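Local coordinates for protein alpha-1,2-mannosyltransferase (Ktr4), putative (Neosartorya fumigata, PDB 7BOP) that is a putative fungal mannosyltransferase of the GT-A clan that holds guanosine-5'-diphosphate and a manganese ion in adjoining sites, at residues M87-E91 with T118-T122; S175-K180 with Y296-F300; F200-D204 with K354-C358; N215-T221 with A331-F336. One frame throughout, in Å; residues are numbered along the deposited sequence.

Following the chain from the N terminus, contact 1 closes first: its 26-residue loop runs from helix 80-98 through strand 102-106 into helix 112-119. Contact 2 opens later, at residues 175-180 at the end of helix 165-177, and closes on helix 294-306. Before it closes, contacts 3 and 4 have both opened, at 200-204 and 215-221, so contact 2 crosses each of them. Contact 4 shuts at 331-336 and is nested inside the long loop that contact 3 closes at 354-358. Contact 1 joins neighbouring beta-alpha-beta units, contact 2 two helices, contact 4 two parallel strands of the mixed sheet, and contact 3 a disulfide-linked pair of loops, about 33 Å between centres from contact 2.

Contact 1: M87-E91 with T118-T122; sequences MKDLE and TQAET
Residues 87-91 form one helical turn, with Glu91 N bonded to Met87 O at 2.8 Å; residues 118-122 leave their helix through a type I turn from Gln119 to Thr122. The nearest CA pairs are Lys88 with Glu121 (6.6 Å) and Glu91 with Thr122 (6.8 Å). Thr118 meets the Met87 side chain, an mtp rotamer whose CE bends in against the turn: Met87 CE lies 3.3 Å from Thr118 O, and Met87 SD 4.0 Å from Thr118 CG2. The turn swings Glu121 back towards the helix. Its CB packs 4.0 Å from Met87 CE, and with chi1 and chi2 both m its carboxylate receives Lys88, NZ to OE1 3.1 Å, in a salt bridge on the outer side. Thr122, extended and with chi1 t, gives its OG1 hydrogen to Glu91 OE2 at 2.6 Å, while Thr122 CG2 approaches Met87 CE to 4.2 Å. Between the polar links Glu91 CG packs 3.4 Å from Glu121 O, Met87 CE lying to one side. Asn95 and Trp102 also bind Glu91 OE2. Helices 80-98 and 112-119 are the connections of successive beta-alpha-beta units in the Rossmann-like part of the GT-A fold, and strand 102-106 lies beneath, touching Met87 through Trp102 and Phe104.

Contact 2: S175-K180 with Y296-F300; sequences SGMFYK and YDAYF
Phe300 lays its ring face flat over Gly176: Gly176 CA sits 3.4 Å from the ring centroid and only 7° off the normal, a CH-pi contact; the CA atoms of Gly176 and Phe300, 5.8 Å apart, are the nearest across the segments. A CB on Gly176 would come 2.3 Å from Phe300 CZ, so a side chain there would collide with the ring. At the ring edge Met177 CE touches Phe300 CZ at 3.8 Å, reached with chi1 and chi2 both m, while Phe300 itself has chi1 t. The backbone of 175-180 loosens here, passing from a wider pi-type turn at 175-177 into a 3-10 turn at 178-180, with Lys180 N to Met177 O 2.9 Å; residues 296-300 stay regular alpha helix. This is helix-to-helix packing in the glycosyltransferase domain, and helix 165-177 also carries Ser166, Tyr167 and Met170 of the guanosine-5'-diphosphate pocket. Polar links lie beside the CH-pi contact. Tyr296, chi1 t, sends its OH to the Ser175 carbonyl, OH to O 2.6 Å. Tyr179, chi1 p, donates its OH to Asp297 OD1 at 2.7 Å, and its CE2 rests 3.9 Å from Tyr296 CE1. The same Asp297 OD1 takes a salt bridge from Lys180 NZ at 2.9 Å, and Lys180 NZ turns back to Gly176 O at 2.7 Å. Tyr296 continues towards helix 316-327, packing on Val319 and His320.

Contact 3: F200-D204 with K354-C358; sequences FCNVD and KCSKC
A disulfide-braced antiparallel bridge joins the loop 200-204, after strand 198-199, to the loop 354-358, after strand 346-348. Neither segment is a regular strand, yet their end-to-end directions are 165° apart and the backbones pair once, at Cys201 and Cys355, with CA atoms 3.9 Å apart. This is a non-hydrogen-bonded pair, flanked by Ser356 N to Phe200 O at 3.0 Å and Asn202 N to Lys354 O at 2.9 Å. Cys355 CA to Phe200 O and Cys201 CA to Lys354 O add CA-H...O contacts of 3.3 Å. Both cysteines take chi1 m, near -50°, and their SG atoms bond at 2.0 Å with chi3 103°. At one end Phe200, chi1 m, offers a ring face to Cys358: CB stands 3.6 Å from the centroid, and the SG, 4.1 Å away and oblique, makes a sulfur-aromatic contact. That sulfur belongs to a second disulfide, with Cys349. At the other end Lys354 stretches out, chi1 m and the remaining torsions t, to a salt bridge from NZ to Asp204 OD2 at 2.9 Å. A water accepts from Lys354 NZ (3.0 Å) and Asp204 N (2.8 Å), while Asp204 OD1 pairs with Lys97. A disulfide across a non-hydrogen-bonded antiparallel pair is the cross-strand type; here it fastens together the loops that follow two edge strands of the small three-stranded antiparallel sheet.

Contact 4: N215-T221 with A331-F336; sequences NLTYGFT and AKVHWF
Phe220 and Trp335 form the apolar centre: Phe220, chi1 p, leans across, its CE2 3.6 Å from Trp335 CD1. Its ring and the Trp335 five-membered ring are near parallel (23°) but slid apart, and Trp335 CA sits over the face of the Phe220 ring, 4.0 Å from its centroid. Val333 CG1 shares this side, 4.3 Å from Phe220 CD1. On the other face Gly219 leaves room for Phe336, whose CD2 is 3.7 Å from Gly219 CA. The backbones between run parallel, strands 218-220 and 333-335 crossing at -22° and 4.7 Å apart, in register Tyr218-Val333, Gly219-His334, Phe220-Trp335. Bonds alternate: His334 N to Tyr218 O 2.8 Å, Phe220 N to His334 O 3.0 Å, Phe336 N to Phe220 O 2.8 Å. At the ends Thr217 N reaches Lys332 O at 2.7 Å, and Trp335 NE1 the Thr221 O at 3.1 Å. Asn215 is the C-prime residue of the Schellman motif ending helix 207-213. This parallel pair, distant in sequence, belongs to the central mixed sheet of the GT-A fold; strand 333-335 leads to strand 341-343, which carries His343 of the manganese site. Strand 218-224 lies between 333-335 and antiparallel 284-287, with helix 207-213 on Leu216 and Phe336 and helix 316-327 on Thr217 and Tyr218.

Contact 1: M87-E91 with T118-T122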
loop_
_atom_site.group_PDB
_atom_site.type_symbol
_atom_site.label_atom_id
_atom_site.label_comp_id
_atom_site.label_asym_id
_atom_site.label_seq_id
_atom_site.Cartn_x
_atom_site.Cartn_y
_atom_site.Cartn_z
ATOM N N MET A 87 -14.570 -6.489 4.671
ATOM C CA MET A 87 -15.649 -5.914 3.864
ATOM C C MET A 87 -16.703 -5.243 4.742
ATOM O O MET A 87 -17.141 -4.139 4.437
ATOM C CB MET A 87 -16.304 -6.993 3.008
ATOM C CG MET A 87 -15.458 -7.496 1.860
ATOM S SD MET A 87 -16.382 -8.613 0.773
ATOM C CE MET A 87 -17.483 -7.462 -0.039
ATOM N N LYS A 88 -17.089 -5.899 5.842
ATOM C CA LYS A 88 -18.067 -5.329 6.776
ATOM C C LYS A 88 -17.618 -3.966 7.297
ATOM O O LYS A 88 -18.414 -3.036 7.367
ATOM C CB LYS A 88 -18.340 -6.263 7.959
ATOM C CG LYS A 88 -19.228 -7.451 7.613
ATOM C CD LYS A 88 -19.389 -8.376 8.817
ATOM C CE LYS A 88 -20.236 -9.598 8.484
ATOM N NZ LYS A 88 -21.639 -9.223 8.154
ATOM N N ASP A 89 -16.339 -3.856 7.650
ATOM C CA ASP A 89 -15.794 -2.592 8.154
ATOM C C ASP A 89 -15.772 -1.525 7.071
ATOM O O ASP A 89 -16.173 -0.384 7.314
ATOM C CB ASP A 89 -14.365 -2.775 8.690
ATOM C CG ASP A 89 -14.308 -3.337 10.112
ATOM O OD1 ASP A 89 -15.348 -3.661 10.726
ATOM O OD2 ASP A 89 -13.179 -3.417 10.635
ATOM N N LEU A 90 -15.275 -1.881 5.890
ATOM C CA LEU A 90 -15.138 -0.894 4.819
ATOM C C LEU A 90 -16.508 -0.430 4.317
ATOM O O LEU A 90 -16.728 0.768 4.080
ATOM C CB LEU A 90 -14.254 -1.416 3.682
ATOM C CG LEU A 90 -13.850 -0.375 2.623
ATOM C CD1 LEU A 90 -13.449 0.956 3.244
ATOM C CD2 LEU A 90 -12.723 -0.914 1.770
ATOM N N GLU A 91 -17.438 -1.374 4.215
ATOM C CA GLU A 91 -18.823 -1.049 3.870
ATOM C C GLU A 91 -19.495 -0.153 4.920
ATOM O O GLU A 91 -20.044 0.898 4.577
ATOM C CB GLU A 91 -19.624 -2.340 3.642
ATOM C CG GLU A 91 -19.252 -3.049 2.341
ATOM C CD GLU A 91 -19.851 -2.385 1.107
ATOM O OE1 GLU A 91 -20.899 -1.729 1.251
ATOM O OE2 GLU A 91 -19.275 -2.498 -0.005
ATOM N N THR A 118 -19.188 -12.955 -0.525
ATOM C CA THR A 118 -18.691 -11.592 -0.770
ATOM C C THR A 118 -19.775 -10.641 -1.299
ATOM O O THR A 118 -19.947 -9.539 -0.770
ATOM C CB THR A 118 -17.461 -11.581 -1.709
ATOM O OG1 THR A 118 -17.733 -12.301 -2.921
ATOM C CG2 THR A 118 -16.258 -12.195 -1.012
ATOM N N GLN A 119 -20.530 -11.072 -2.308
ATOM C CA GLN A 119 -21.616 -10.247 -2.866
ATOM C C GLN A 119 -22.713 -9.957 -1.832
ATOM O O GLN A 119 -23.332 -8.899 -1.874
ATOM C CB GLN A 119 -22.196 -10.893 -4.144
ATOM C CG GLN A 119 -23.250 -10.073 -4.880
ATOM C CD GLN A 119 -22.735 -8.744 -5.419
ATOM O OE1 GLN A 119 -22.156 -8.685 -6.498
ATOM N NE2 GLN A 119 -22.978 -7.663 -4.678
ATOM N N ALA A 120 -22.910 -10.867 -0.877
ATOM C CA ALA A 120 -23.850 -10.663 0.233
ATOM C C ALA A 120 -23.488 -9.511 1.188
ATOM O O ALA A 120 -24.351 -9.022 1.910
ATOM C CB ALA A 120 -24.012 -11.960 1.025
ATOM N N GLU A 121 -22.230 -9.075 1.191
ATOM C CA GLU A 121 -21.777 -8.017 2.091
ATOM C C GLU A 121 -21.792 -6.611 1.494
ATOM O O GLU A 121 -21.362 -5.663 2.155
ATOM C CB GLU A 121 -20.359 -8.342 2.577
ATOM C CG GLU A 121 -20.255 -9.623 3.389
ATOM C CD GLU A 121 -21.103 -9.626 4.649
ATOM O OE1 GLU A 121 -21.439 -8.543 5.173
ATOM O OE2 GLU A 121 -21.424 -10.721 5.141
ATOM N N THR A 122 -22.265 -6.460 0.260
ATOM C CA THR A 122 -22.235 -5.161 -0.403
ATOM C C THR A 122 -23.410 -5.033 -1.359
ATOM O O THR A 122 -23.867 -6.032 -1.920
ATOM C CB THR A 122 -20.899 -4.946 -1.157
ATOM O OG1 THR A 122 -20.877 -3.654 -1.765
ATOM C CG2 THR A 122 -20.677 -5.980 -2.242
#

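Contact 2: S175-K180 with Y296-F300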
loop_
_atom_site.group_PDB
_atom_site.type_symbol
_atom_site.label_atom_id
_atom_site.label_comp_id
_atom_site.label_asym_id
_atom_site.label_seq_id
_atom_site.Cartn_x
_atom_site.Cartn_y
_atom_site.Cartn_z
ATOM N N SER A 175 3.749 -5.148 -7.482
ATOM C CA SER A 175 4.743 -4.188 -7.962
ATOM C C SER A 175 4.571 -3.765 -9.420
ATOM O O SER A 175 4.789 -2.599 -9.747
ATOM C CB SER A 175 6.159 -4.731 -7.780
ATOM O OG SER A 175 6.475 -4.922 -6.404
ATOM N N GLY A 176 4.231 -4.709 -10.293
ATOM C CA GLY A 176 4.238 -4.450 -11.734
ATOM C C GLY A 176 3.111 -4.977 -12.598
ATOM O O GLY A 176 3.046 -4.624 -13.777
ATOM N N MET A 177 2.235 -5.816 -12.045
ATOM C CA MET A 177 1.261 -6.543 -12.859
ATOM C C MET A 177 -0.197 -6.163 -12.641
ATOM O O MET A 177 -0.971 -6.207 -13.602
ATOM C CB MET A 177 1.425 -8.051 -12.656
ATOM C CG MET A 177 2.813 -8.590 -12.992
ATOM S SD MET A 177 3.298 -8.231 -14.690
ATOM C CE MET A 177 4.944 -8.908 -14.725
ATOM N N PHE A 178 -0.592 -5.793 -11.420
ATOM C CA PHE A 178 -2.013 -5.511 -11.143
ATOM C C PHE A 178 -2.580 -4.433 -12.068
ATOM O O PHE A 178 -3.697 -4.574 -12.568
ATOM C CB PHE A 178 -2.278 -5.195 -9.658
ATOM C CG PHE A 178 -1.975 -3.773 -9.242
ATOM C CD1 PHE A 178 -0.665 -3.361 -8.981
ATOM C CD2 PHE A 178 -3.004 -2.852 -9.072
ATOM C CE1 PHE A 178 -0.397 -2.060 -8.572
ATOM C CE2 PHE A 178 -2.741 -1.549 -8.677
ATOM C CZ PHE A 178 -1.431 -1.151 -8.419
ATOM N N TYR A 179 -1.788 -3.393 -12.324
ATOM C CA TYR A 179 -2.196 -2.296 -13.193
ATOM C C TYR A 179 -2.208 -2.632 -14.701
ATOM O O TYR A 179 -2.612 -1.794 -15.502
ATOM C CB TYR A 179 -1.359 -1.040 -12.940
ATOM C CG TYR A 179 0.144 -1.187 -13.099
ATOM C CD1 TYR A 179 0.762 -0.990 -14.331
ATOM C CD2 TYR A 179 0.953 -1.466 -11.990
ATOM C CE1 TYR A 179 2.137 -1.100 -14.465
ATOM C CE2 TYR A 179 2.330 -1.572 -12.109
ATOM C CZ TYR A 179 2.921 -1.384 -13.340
ATOM O OH TYR A 179 4.287 -1.492 -13.454
ATOM N N LYS A 180 -1.739 -3.827 -15.061
ATOM C CA LYS A 180 -1.821 -4.362 -16.419
ATOM C C LYS A 180 -2.933 -5.389 -16.591
ATOM O O LYS A 180 -3.101 -5.912 -17.685
ATOM C CB LYS A 180 -0.492 -5.024 -16.798
ATOM C CG LYS A 180 0.686 -4.072 -16.838
ATOM C CD LYS A 180 1.931 -4.813 -17.294
ATOM C CE LYS A 180 3.138 -3.899 -17.363
ATOM N NZ LYS A 180 4.063 -4.099 -16.209
ATOM N N TYR A 296 7.646 4.811 -13.951
ATOM C CA TYR A 296 7.445 3.729 -12.993
ATOM C C TYR A 296 7.538 2.364 -13.655
ATOM O O TYR A 296 8.181 1.452 -13.124
ATOM C CB TYR A 296 6.127 3.829 -12.214
ATOM C CG TYR A 296 6.039 2.679 -11.235
ATOM C CD1 TYR A 296 5.481 1.459 -11.619
ATOM C CD2 TYR A 296 6.611 2.775 -9.963
ATOM C CE1 TYR A 296 5.459 0.375 -10.760
ATOM C CE2 TYR A 296 6.584 1.697 -9.088
ATOM C CZ TYR A 296 6.002 0.506 -9.493
ATOM O OH TYR A 296 5.977 -0.571 -8.654
ATOM N N ASP A 297 6.870 2.192 -14.789
ATOM C CA ASP A 297 6.848 0.882 -15.404
ATOM C C ASP A 297 8.225 0.461 -15.918
ATOM O O ASP A 297 8.552 -0.714 -15.860
ATOM C CB ASP A 297 5.817 0.797 -16.522
ATOM C CG ASP A 297 5.468 -0.627 -16.869
ATOM O OD1 ASP A 297 5.203 -1.443 -15.954
ATOM O OD2 ASP A 297 5.463 -0.938 -18.066
ATOM N N ALA A 298 9.020 1.407 -16.419
ATOM C CA ALA A 298 10.416 1.110 -16.788
ATOM C C ALA A 298 11.222 0.675 -15.554
ATOM O O ALA A 298 12.027 -0.253 -15.633
ATOM C CB ALA A 298 11.072 2.311 -17.453
ATOM N N TYR A 299 10.985 1.344 -14.425
ATOM C CA TYR A 299 11.596 0.974 -13.143
ATOM C C TYR A 299 11.220 -0.447 -12.760
ATOM O O TYR A 299 12.098 -1.259 -12.432
ATOM C CB TYR A 299 11.195 1.970 -12.048
ATOM C CG TYR A 299 11.719 1.650 -10.662
ATOM C CD1 TYR A 299 13.089 1.527 -10.427
ATOM C CD2 TYR A 299 10.849 1.497 -9.576
ATOM C CE1 TYR A 299 13.575 1.245 -9.156
ATOM C CE2 TYR A 299 11.334 1.219 -8.298
ATOM C CZ TYR A 299 12.692 1.096 -8.095
ATOM O OH TYR A 299 13.186 0.818 -6.830
ATOM N N PHE A 300 9.929 -0.778 -12.837
ATOM C CA PHE A 300 9.511 -2.133 -12.527
ATOM C C PHE A 300 10.226 -3.156 -13.418
ATOM O O PHE A 300 10.744 -4.153 -12.925
ATOM C CB PHE A 300 7.996 -2.355 -12.625
ATOM C CG PHE A 300 7.642 -3.805 -12.638
ATOM C CD1 PHE A 300 7.736 -4.552 -11.471
ATOM C CD2 PHE A 300 7.348 -4.457 -13.832
ATOM C CE1 PHE A 300 7.474 -5.915 -11.475
ATOM C CE2 PHE A 300 7.084 -5.824 -13.844
ATOM C CZ PHE A 300 7.149 -6.552 -12.662
#

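Contact 3: F200-D204 with K354-C358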
loop_
_atom_site.group_PDB
_atom_site.type_symbol
_atom_site.label_atom_id
_atom_site.label_comp_id
_atom_site.label_asym_id
_atom_site.label_seq_id
_atom_site.Cartn_x
_atom_site.Cartn_y
_atom_site.Cartn_z
ATOM N N PHE A 200 -11.844 1.839 11.287
ATOM C CA PHE A 200 -12.401 2.312 12.548
ATOM C C PHE A 200 -13.275 3.557 12.465
ATOM O O PHE A 200 -13.987 3.831 13.422
ATOM C CB PHE A 200 -11.273 2.607 13.539
ATOM C CG PHE A 200 -10.408 1.417 13.865
ATOM C CD1 PHE A 200 -10.932 0.320 14.541
ATOM C CD2 PHE A 200 -9.051 1.401 13.509
ATOM C CE1 PHE A 200 -10.124 -0.769 14.853
ATOM C CE2 PHE A 200 -8.244 0.324 13.827
ATOM C CZ PHE A 200 -8.778 -0.766 14.499
ATOM N N CYS A 201 -13.205 4.318 11.363
ATOM C CA CYS A 201 -13.798 5.662 11.295
ATOM C C CYS A 201 -14.726 5.824 10.116
ATOM O O CYS A 201 -14.385 5.440 9.002
ATOM C CB CYS A 201 -12.719 6.746 11.177
ATOM S SG CYS A 201 -11.398 6.593 12.392
ATOM N N ASN A 202 -15.887 6.421 10.359
ATOM C CA ASN A 202 -16.772 6.818 9.267
ATOM C C ASN A 202 -16.068 7.862 8.425
ATOM O O ASN A 202 -15.463 8.788 8.956
ATOM C CB ASN A 202 -18.098 7.366 9.792
ATOM C CG ASN A 202 -18.959 6.283 10.413
ATOM O OD1 ASN A 202 -18.889 5.128 10.020
ATOM N ND2 ASN A 202 -19.757 6.647 11.390
ATOM N N VAL A 203 -16.122 7.676 7.118
ATOM C CA VAL A 203 -15.575 8.624 6.162
ATOM C C VAL A 203 -16.754 9.075 5.296
ATOM O O VAL A 203 -17.422 8.240 4.677
ATOM C CB VAL A 203 -14.454 7.968 5.347
ATOM C CG1 VAL A 203 -13.945 8.902 4.247
ATOM C CG2 VAL A 203 -13.311 7.582 6.274
ATOM N N ASP A 204 -17.001 10.383 5.272
ATOM C CA ASP A 204 -18.224 10.943 4.696
ATOM C C ASP A 204 -18.009 11.725 3.405
ATOM O O ASP A 204 -18.829 12.565 3.053
ATOM C CB ASP A 204 -18.916 11.806 5.761
ATOM C CG ASP A 204 -19.454 10.978 6.906
ATOM O OD1 ASP A 204 -20.031 9.914 6.633
ATOM O OD2 ASP A 204 -19.290 11.377 8.067
ATOM N N LYS A 354 -15.749 10.503 14.695
ATOM C CA LYS A 354 -16.181 9.520 13.690
ATOM C C LYS A 354 -15.618 8.109 13.891
ATOM O O LYS A 354 -16.045 7.174 13.204
ATOM C CB LYS A 354 -15.846 10.030 12.296
ATOM C CG LYS A 354 -16.595 11.311 11.977
ATOM C CD LYS A 354 -16.269 11.847 10.601
ATOM C CE LYS A 354 -17.033 13.137 10.351
ATOM N NZ LYS A 354 -17.270 13.332 8.904
ATOM N N CYS A 355 -14.658 7.957 14.809
ATOM C CA CYS A 355 -13.966 6.701 15.027
ATOM C C CYS A 355 -14.471 6.007 16.270
ATOM O O CYS A 355 -14.965 6.648 17.183
ATOM C CB CYS A 355 -12.470 6.954 15.191
ATOM S SG CYS A 355 -11.799 7.950 13.853
ATOM N N SER A 356 -14.336 4.694 16.299
ATOM C CA SER A 356 -14.499 3.941 17.539
ATOM C C SER A 356 -13.623 2.694 17.513
ATOM O O SER A 356 -13.167 2.277 16.446
ATOM C CB SER A 356 -15.971 3.577 17.742
ATOM O OG SER A 356 -16.403 2.752 16.694
ATOM N N LYS A 357 -13.376 2.131 18.697
ATOM C CA LYS A 357 -12.653 0.862 18.892
ATOM C C LYS A 357 -11.156 0.879 18.560
ATOM O O LYS A 357 -10.558 -0.180 18.367
ATOM C CB LYS A 357 -13.342 -0.292 18.144
ATOM C CG LYS A 357 -14.794 -0.502 18.555
ATOM C CD LYS A 357 -15.388 -1.754 17.919
ATOM C CE LYS A 357 -16.616 -2.248 18.678
ATOM N NZ LYS A 357 -17.160 -3.510 18.092
ATOM N N CYS A 358 -10.548 2.057 18.484
ATOM C CA CYS A 358 -9.096 2.160 18.417
ATOM C C CYS A 358 -8.641 3.282 19.340
ATOM O O CYS A 358 -9.389 4.211 19.625
ATOM C CB CYS A 358 -8.591 2.350 16.966
ATOM S SG CYS A 358 -8.987 3.922 16.133
HETATM O O HOH W 1 -15.465 12.257 6.716
#

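Contact 4: N215-T221 with A331-F336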
loop_
_atom_site.group_PDB
_atom_site.type_symbol
_atom_site.label_atom_id
_atom_site.label_comp_id
_atom_site.label_asym_id
_atom_site.label_seq_id
_atom_site.Cartn_x
_atom_site.Cartn_y
_atom_site.Cartn_z
ATOM N N ASN A 215 -5.762 15.898 -8.383
ATOM C CA ASN A 215 -4.748 15.200 -9.181
ATOM C C ASN A 215 -3.736 14.427 -8.324
ATOM O O ASN A 215 -2.530 14.418 -8.606
ATOM C CB ASN A 215 -4.057 16.188 -10.127
ATOM C CG ASN A 215 -5.032 16.799 -11.115
ATOM O OD1 ASN A 215 -5.669 16.082 -11.879
ATOM N ND2 ASN A 215 -5.163 18.104 -11.097
ATOM N N LEU A 216 -4.240 13.773 -7.280
ATOM C CA LEU A 216 -3.376 13.025 -6.383
ATOM C C LEU A 216 -2.999 11.683 -6.983
ATOM O O LEU A 216 -3.761 11.064 -7.739
ATOM C CB LEU A 216 -4.017 12.860 -5.004
ATOM C CG LEU A 216 -4.376 14.167 -4.290
ATOM C CD1 LEU A 216 -4.923 13.874 -2.903
ATOM C CD2 LEU A 216 -3.221 15.157 -4.198
ATOM N N THR A 217 -1.791 11.245 -6.633
ATOM C CA THR A 217 -1.195 10.046 -7.164
ATOM C C THR A 217 -1.385 8.866 -6.220
ATOM O O THR A 217 -1.588 7.750 -6.673
ATOM C CB THR A 217 0.308 10.288 -7.427
ATOM O OG1 THR A 217 0.437 11.358 -8.361
ATOM C CG2 THR A 217 1.005 9.061 -7.957
ATOM N N TYR A 218 -1.305 9.102 -4.914
ATOM C CA TYR A 218 -1.225 7.996 -3.963
ATOM C C TYR A 218 -1.595 8.439 -2.579
ATOM O O TYR A 218 -1.289 9.562 -2.179
ATOM C CB TYR A 218 0.205 7.471 -3.960
ATOM C CG TYR A 218 0.480 6.201 -3.205
ATOM C CD1 TYR A 218 0.335 4.960 -3.815
ATOM C CD2 TYR A 218 0.976 6.241 -1.900
ATOM C CE1 TYR A 218 0.658 3.794 -3.146
ATOM C CE2 TYR A 218 1.303 5.079 -1.218
ATOM C CZ TYR A 218 1.143 3.859 -1.835
ATOM O OH TYR A 218 1.481 2.712 -1.144
ATOM N N GLY A 219 -2.256 7.548 -1.854
ATOM C CA GLY A 219 -2.623 7.772 -0.477
ATOM C C GLY A 219 -2.240 6.597 0.400
ATOM O O GLY A 219 -2.397 5.439 -0.002
ATOM N N PHE A 220 -1.747 6.910 1.598
ATOM C CA PHE A 220 -1.323 5.908 2.581
ATOM C C PHE A 220 -1.863 6.222 3.975
ATOM O O PHE A 220 -2.300 7.335 4.241
ATOM C CB PHE A 220 0.210 5.842 2.623
ATOM C CG PHE A 220 0.859 7.013 3.303
ATOM C CD1 PHE A 220 1.058 8.206 2.621
ATOM C CD2 PHE A 220 1.293 6.922 4.627
ATOM C CE1 PHE A 220 1.666 9.290 3.234
ATOM C CE2 PHE A 220 1.893 8.012 5.254
ATOM C CZ PHE A 220 2.080 9.200 4.557
ATOM N N THR A 221 -1.811 5.236 4.865
ATOM C CA THR A 221 -2.136 5.448 6.286
ATOM C C THR A 221 -0.970 5.212 7.244
ATOM O O THR A 221 -0.908 5.871 8.269
ATOM C CB THR A 221 -3.294 4.543 6.746
ATOM O OG1 THR A 221 -3.017 3.201 6.349
ATOM C CG2 THR A 221 -4.608 4.994 6.121
ATOM N N ALA A 331 4.011 16.345 -3.611
ATOM C CA ALA A 331 2.808 17.104 -3.264
ATOM C C ALA A 331 1.536 16.346 -3.603
ATOM O O ALA A 331 0.503 16.647 -3.040
ATOM C CB ALA A 331 2.790 18.460 -3.960
ATOM N N LYS A 332 1.618 15.377 -4.513
ATOM C CA LYS A 332 0.469 14.550 -4.908
ATOM C C LYS A 332 0.375 13.220 -4.157
ATOM O O LYS A 332 -0.416 12.353 -4.541
ATOM C CB LYS A 332 0.509 14.284 -6.415
ATOM C CG LYS A 332 0.562 15.526 -7.289
ATOM C CD LYS A 332 -0.555 16.489 -6.956
ATOM C CE LYS A 332 -0.833 17.465 -8.093
ATOM N NZ LYS A 332 -1.728 18.549 -7.596
ATOM N N VAL A 333 1.174 13.059 -3.100
ATOM C CA VAL A 333 1.087 11.903 -2.206
ATOM C C VAL A 333 0.455 12.398 -0.916
ATOM O O VAL A 333 0.847 13.449 -0.395
ATOM C CB VAL A 333 2.476 11.272 -1.953
ATOM C CG1 VAL A 333 2.384 10.125 -0.938
ATOM C CG2 VAL A 333 3.067 10.777 -3.263
ATOM N N HIS A 334 -0.529 11.660 -0.408
ATOM C CA HIS A 334 -1.369 12.139 0.685
ATOM C C HIS A 334 -1.432 11.136 1.835
ATOM O O HIS A 334 -1.606 9.937 1.619
ATOM C CB HIS A 334 -2.784 12.430 0.154
ATOM C CG HIS A 334 -3.781 12.778 1.218
ATOM N ND1 HIS A 334 -3.700 13.925 1.974
ATOM C CD2 HIS A 334 -4.904 12.140 1.628
ATOM C CE1 HIS A 334 -4.719 13.975 2.812
ATOM N NE2 HIS A 334 -5.462 12.900 2.622
ATOM N N TRP A 335 -1.255 11.634 3.052
ATOM C CA TRP A 335 -1.499 10.826 4.258
ATOM C C TRP A 335 -2.984 10.892 4.605
ATOM O O TRP A 335 -3.484 11.940 5.017
ATOM C CB TRP A 335 -0.676 11.356 5.425
ATOM C CG TRP A 335 -0.863 10.611 6.712
ATOM C CD1 TRP A 335 -1.066 9.279 6.865
ATOM C CD2 TRP A 335 -0.815 11.162 8.027
ATOM N NE1 TRP A 335 -1.174 8.961 8.194
ATOM C CE2 TRP A 335 -1.013 10.098 8.933
ATOM C CE3 TRP A 335 -0.623 12.456 8.532
ATOM C CZ2 TRP A 335 -1.042 10.287 10.311
ATOM C CZ3 TRP A 335 -0.654 12.643 9.904
ATOM C CH2 TRP A 335 -0.863 11.566 10.778
ATOM N N PHE A 336 -3.676 9.768 4.457
ATOM C CA PHE A 336 -5.091 9.657 4.827
ATOM C C PHE A 336 -5.191 9.458 6.333
ATOM O O PHE A 336 -5.603 8.407 6.809
ATOM C CB PHE A 336 -5.778 8.501 4.074
ATOM C CG PHE A 336 -6.305 8.884 2.732
ATOM C CD1 PHE A 336 -7.453 9.661 2.626
ATOM C CD2 PHE A 336 -5.658 8.491 1.577
ATOM C CE1 PHE A 336 -7.957 10.015 1.375
ATOM C CE2 PHE A 336 -6.152 8.854 0.330
ATOM C CZ PHE A 336 -7.296 9.613 0.234
#